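Long-range contact in cortical-lytic enzyme (Bacillus cereus, PDB 4S3J), which cleaves partially degraded spore cortex peptidoglycan as an N-acetylglucosaminidase during germination, recognising muramic acid delta-lactam residues: residues F394-K398 and L420-F425. Residues are numbered along the deposited sequence.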
loop_
_atom_site.group_PDB
_atom_site.type_symbol
_atom_site.label_atom_id
_atom_site.label_comp_id
_atom_site.label_asym_id
_atom_site.label_seq_id
_atom_site.Cartn_x
_atom_site.Cartn_y
_atom_site.Cartn_z
ATOM N N PHE A 394 2.363 -0.590 -9.395
ATOM C CA PHE A 394 3.637 -1.306 -9.508
ATOM C C PHE A 394 4.435 -0.763 -10.706
ATOM O O PHE A 394 5.653 -0.568 -10.604
ATOM C CB PHE A 394 3.417 -2.812 -9.685
ATOM C CG PHE A 394 2.913 -3.542 -8.443
ATOM C CD1 PHE A 394 2.954 -2.979 -7.159
ATOM C CD2 PHE A 394 2.342 -4.812 -8.588
ATOM C CE1 PHE A 394 2.508 -3.689 -6.053
ATOM C CE2 PHE A 394 1.885 -5.509 -7.493
ATOM C CZ PHE A 394 1.958 -4.936 -6.211
ATOM N N ASN A 395 3.773 -0.541 -11.843
ATOM C CA ASN A 395 4.452 -0.011 -13.034
ATOM C C ASN A 395 4.975 1.416 -12.787
ATOM O O ASN A 395 6.053 1.788 -13.261
ATOM C CB ASN A 395 3.526 -0.043 -14.238
ATOM C CG ASN A 395 3.260 -1.461 -14.728
ATOM O OD1 ASN A 395 3.865 -2.433 -14.248
ATOM N ND2 ASN A 395 2.337 -1.586 -15.664
ATOM N N LEU A 396 4.222 2.212 -12.027
ATOM C CA LEU A 396 4.696 3.545 -11.649
ATOM C C LEU A 396 5.986 3.462 -10.819
ATOM O O LEU A 396 6.926 4.250 -11.026
ATOM C CB LEU A 396 3.611 4.283 -10.881
ATOM C CG LEU A 396 3.978 5.655 -10.304
ATOM C CD1 LEU A 396 4.334 6.626 -11.441
ATOM C CD2 LEU A 396 2.850 6.213 -9.472
ATOM N N MET A 397 6.037 2.507 -9.891
ATOM C CA MET A 397 7.223 2.307 -9.054
ATOM C C MET A 397 8.421 1.994 -9.934
ATOM O O MET A 397 9.511 2.525 -9.725
ATOM C CB MET A 397 7.006 1.175 -8.054
ATOM C CG MET A 397 5.943 1.475 -6.990
ATOM S SD MET A 397 5.513 -0.004 -6.031
ATOM C CE MET A 397 7.127 -0.476 -5.392
ATOM N N LYS A 398 8.203 1.142 -10.919
ATOM C CA LYS A 398 9.271 0.775 -11.845
ATOM C C LYS A 398 9.770 1.985 -12.624
ATOM O O LYS A 398 10.989 2.197 -12.741
ATOM C CB LYS A 398 8.787 -0.310 -12.822
ATOM C CG LYS A 398 8.414 -1.624 -12.145
ATOM C CD LYS A 398 7.813 -2.608 -13.119
ATOM C CE LYS A 398 7.068 -3.753 -12.396
ATOM N NZ LYS A 398 6.631 -4.796 -13.397
ATOM N N LEU A 420 0.300 -10.574 -7.054
ATOM C CA LEU A 420 0.894 -9.724 -8.075
ATOM C C LEU A 420 2.213 -9.119 -7.599
ATOM O O LEU A 420 3.115 -8.890 -8.393
ATOM C CB LEU A 420 -0.083 -8.633 -8.503
ATOM C CG LEU A 420 -1.245 -9.125 -9.369
ATOM C CD1 LEU A 420 -2.258 -8.006 -9.502
ATOM C CD2 LEU A 420 -0.763 -9.612 -10.714
ATOM N N LEU A 421 2.332 -8.854 -6.295
ATOM C CA LEU A 421 3.574 -8.315 -5.766
ATOM C C LEU A 421 4.734 -9.266 -6.077
ATOM O O LEU A 421 5.796 -8.819 -6.550
ATOM C CB LEU A 421 3.459 -8.086 -4.251
ATOM C CG LEU A 421 4.671 -7.411 -3.595
ATOM C CD1 LEU A 421 4.823 -5.938 -4.024
ATOM C CD2 LEU A 421 4.565 -7.529 -2.097
ATOM N N VAL A 422 4.545 -10.556 -5.794
ATOM C CA VAL A 422 5.606 -11.551 -6.036
ATOM C C VAL A 422 5.782 -11.890 -7.520
ATOM O O VAL A 422 6.878 -12.307 -7.935
ATOM C CB VAL A 422 5.371 -12.876 -5.261
ATOM C CG1 VAL A 422 5.355 -12.623 -3.786
ATOM C CG2 VAL A 422 4.108 -13.552 -5.672
ATOM N N GLU A 423 4.743 -11.704 -8.333
ATOM C CA GLU A 423 4.884 -11.911 -9.770
ATOM C C GLU A 423 5.717 -10.797 -10.393
ATOM O O GLU A 423 6.517 -11.028 -11.301
ATOM C CB GLU A 423 3.516 -11.955 -10.448
ATOM C CG GLU A 423 2.724 -13.216 -10.154
ATOM C CD GLU A 423 3.330 -14.474 -10.771
ATOM O OE1 GLU A 423 3.837 -14.418 -11.919
ATOM O OE2 GLU A 423 3.304 -15.517 -10.098
ATOM N N ASN A 424 5.574 -9.595 -9.849
ATOM C CA ASN A 424 6.206 -8.413 -10.437
ATOM C C ASN A 424 7.633 -8.169 -10.023
ATOM O O ASN A 424 8.398 -7.606 -10.787
ATOM C CB ASN A 424 5.405 -7.161 -10.074
ATOM C CG ASN A 424 4.311 -6.859 -11.069
ATOM O OD1 ASN A 424 4.503 -6.084 -12.003
ATOM N ND2 ASN A 424 3.134 -7.450 -10.864
ATOM N N PHE A 425 7.944 -8.560 -8.790
ATOM C CA PHE A 425 9.172 -8.203 -8.106
ATOM C C PHE A 425 9.789 -9.362 -7.357
ATOM O O PHE A 425 9.105 -10.298 -6.945
ATOM C CB PHE A 425 8.925 -7.100 -7.060
ATOM C CG PHE A 425 8.345 -5.815 -7.603
ATOM C CD1 PHE A 425 9.109 -4.956 -8.369
ATOM C CD2 PHE A 425 7.036 -5.449 -7.295
ATOM C CE1 PHE A 425 8.579 -3.775 -8.842
ATOM C CE2 PHE A 425 6.511 -4.260 -7.754
ATOM C CZ PHE A 425 7.275 -3.426 -8.525
#
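Helices whose axes stand well apart can still be in close side-chain contact if large residues fill the gap, and the segments 394-398 and 420-425 illustrate this. Their axes approach to 11.9 Å and run roughly in the same direction, at 34°; large side chains, chiefly the rings of F394 and F425, span the gap. F394 reaches across to the last turn of the other helix: its CE2 lies 3.8 Å from CB of L420 and its CZ 3.7 Å from CD1 of L421. F425, where the chain leaves helical geometry, turns its ring edge onto one face of F394 in a T-shaped pair, with centroids 5.5 Å apart and planes at 78°. CE of M397 adds a looser contact, 4.3 Å from CZ of F425.

NZ of K398 donates a hydrogen bond to OD1 of N424 (2.9 Å), while ND2 of N424 hydrogen-bonds to O of L420 (2.9 Å), fixing the amide's orientation. K398 also hydrogen-bonds to Q68 and N71 of the second LysM domain, and NE2 of Q391 to OD1 of both N395 and N424.

F394 and L421 rest on Y407 of strand 404-408, which links the two helices in sequence: a helix-strand-helix unit of the family 18 TIM barrel.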